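Local coordinates for protein endoglucanase A (Clostridium acetobutylicum, PDB 3IK2) that probably cleaves internal beta-1,4-glucosidic bonds of cellulose as a family 44 glycoside hydrolase built on a TIM-like barrel, at residues A[309-313]-A[329-333]. Sequence-based numbering, arbitrary orientation.
Sequences SLWDS and LPLIP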
loop_
_atom_site.group_PDB
_atom_site.type_symbol
_atom_site.label_atom_id
_atom_site.label_comp_id
_atom_site.label_asym_id
_atom_site.label_seq_id
_atom_site.Cartn_x
_atom_site.Cartn_y
_atom_site.Cartn_z
ATOM N N SER A 309 -9.359 0.977 13.058
ATOM C CA SER A 309 -8.706 2.299 13.276
ATOM C C SER A 309 -8.533 3.126 11.998
ATOM O O SER A 309 -8.244 4.320 12.046
ATOM C CB SER A 309 -7.373 2.155 14.011
ATOM O OG SER A 309 -7.600 1.635 15.322
ATOM N N LEU A 310 -8.691 2.477 10.845
ATOM C CA LEU A 310 -8.639 3.195 9.573
ATOM C C LEU A 310 -9.934 3.972 9.266
ATOM O O LEU A 310 -9.891 4.942 8.543
ATOM C CB LEU A 310 -8.353 2.204 8.439
ATOM C CG LEU A 310 -7.033 1.454 8.399
ATOM C CD1 LEU A 310 -7.077 0.316 7.351
ATOM C CD2 LEU A 310 -5.927 2.460 8.087
ATOM N N TRP A 311 -11.079 3.553 9.806
ATOM C CA TRP A 311 -12.372 4.104 9.335
ATOM C C TRP A 311 -13.453 4.405 10.405
ATOM O O TRP A 311 -14.330 5.204 10.139
ATOM C CB TRP A 311 -12.987 3.178 8.267
ATOM C CG TRP A 311 -13.488 1.848 8.844
ATOM C CD1 TRP A 311 -12.786 0.669 8.926
ATOM C CD2 TRP A 311 -14.777 1.582 9.419
ATOM N NE1 TRP A 311 -13.556 -0.303 9.509
ATOM C CE2 TRP A 311 -14.782 0.234 9.828
ATOM C CE3 TRP A 311 -15.937 2.352 9.615
ATOM C CZ2 TRP A 311 -15.913 -0.369 10.424
ATOM C CZ3 TRP A 311 -17.057 1.759 10.235
ATOM C CH2 TRP A 311 -17.031 0.416 10.627
ATOM N N ASP A 312 -13.375 3.764 11.573
ATOM C CA ASP A 312 -14.467 3.663 12.577
ATOM C C ASP A 312 -14.233 4.595 13.783
ATOM O O ASP A 312 -13.357 4.343 14.604
ATOM C CB ASP A 312 -14.556 2.187 13.036
ATOM C CG ASP A 312 -15.614 1.923 14.111
ATOM O OD1 ASP A 312 -16.466 2.782 14.368
ATOM O OD2 ASP A 312 -15.581 0.821 14.715
ATOM N N SER A 313 -15.033 5.647 13.904
ATOM C CA SER A 313 -14.867 6.639 14.965
ATOM C C SER A 313 -15.268 6.128 16.343
ATOM O O SER A 313 -14.966 6.739 17.363
ATOM C CB SER A 313 -15.619 7.934 14.631
ATOM O OG SER A 313 -17.014 7.780 14.822
ATOM N N LEU A 329 -7.358 9.746 14.571
ATOM C CA LEU A 329 -8.066 8.503 14.277
ATOM C C LEU A 329 -9.593 8.753 14.277
ATOM O O LEU A 329 -10.072 9.569 15.046
ATOM C CB LEU A 329 -7.684 7.410 15.278
ATOM C CG LEU A 329 -6.231 6.904 15.247
ATOM C CD1 LEU A 329 -5.977 5.757 16.309
ATOM C CD2 LEU A 329 -5.782 6.467 13.828
ATOM N N PRO A 330 -10.358 8.077 13.395
ATOM C CA PRO A 330 -9.914 7.047 12.461
ATOM C C PRO A 330 -9.046 7.622 11.344
ATOM O O PRO A 330 -9.303 8.720 10.885
ATOM C CB PRO A 330 -11.237 6.490 11.915
ATOM C CG PRO A 330 -12.174 7.666 11.959
ATOM C CD PRO A 330 -11.815 8.293 13.299
ATOM N N LEU A 331 -8.036 6.866 10.901
ATOM C CA LEU A 331 -7.028 7.417 9.979
ATOM C C LEU A 331 -7.538 7.931 8.623
ATOM O O LEU A 331 -7.171 9.051 8.208
ATOM C CB LEU A 331 -5.837 6.443 9.764
ATOM C CG LEU A 331 -4.607 6.989 8.998
ATOM C CD1 LEU A 331 -3.894 8.161 9.734
ATOM C CD2 LEU A 331 -3.617 5.863 8.673
ATOM N N ILE A 332 -8.324 7.125 7.905
ATOM C CA ILE A 332 -8.701 7.545 6.559
ATOM C C ILE A 332 -9.617 8.797 6.516
ATOM O O ILE A 332 -9.356 9.696 5.719
ATOM C CB ILE A 332 -9.244 6.367 5.663
ATOM C CG1 ILE A 332 -8.137 5.328 5.419
ATOM C CG2 ILE A 332 -9.803 6.919 4.316
ATOM C CD1 ILE A 332 -8.638 4.002 4.745
ATOM N N PRO A 333 -10.692 8.853 7.354
ATOM C CA PRO A 333 -11.476 10.106 7.414
ATOM C C PRO A 333 -10.657 11.369 7.780
ATOM O O PRO A 333 -10.921 12.444 7.258
ATOM C CB PRO A 333 -12.547 9.796 8.487
ATOM C CG PRO A 333 -12.775 8.294 8.335
ATOM C CD PRO A 333 -11.323 7.787 8.163
HETATM O O HOH W 1 -11.711 7.031 16.765
#
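Leu329 lays the tip of its side chain against the 309-313 loop, with CD2 3.7 Å from Ser309 O. The peptide bond that follows is cis, and the ring of Pro330 lies directly on the loop backbone. Pro330 CB lies 3.4 Å from Trp311 C and almost as near the amide nitrogen of Asp312, while CD, at the other end of the ring, reaches the CA and CB of Ser313. Pro330 is also the N-cap residue of helix 331-342, and its CA-H makes a C-H...O contact with Ser309 O.

Two successive amides of the first helical turn then bond to two successive loop carbonyls. Leu331 N donates to Ser309 O (2.8 Å), nearly straight at 163° and in the carbonyl plane. Ile332 N donates to Leu310 O, also at 2.8 Å, but tilted 22° from that carbonyl's plane. Amides at the start of a helix have no acceptor in a preceding turn, and here the loop supplies two. Leu331 swings CG to the side away from its own amide nitrogen (chi1 -171°), which brings its CD2 to 4.2 Å from Leu310 CD2, the two side chains meeting at a slant. Ile332 runs its CG1 branch past Leu310 O to set CD1 against Leu310 CB. Pro333, which has no amide hydrogen, packs its CD 3.2 Å from Leu310 O.

The join thus ties the loop between helices 297-305 and 320-324 to the start of helix 331-342. Val373 of helix 361-376 touches Leu310, Trp311 and Ile332, and the barrel strands 273-278 and 347-353 meet Leu331 through Trp278 and Phe350.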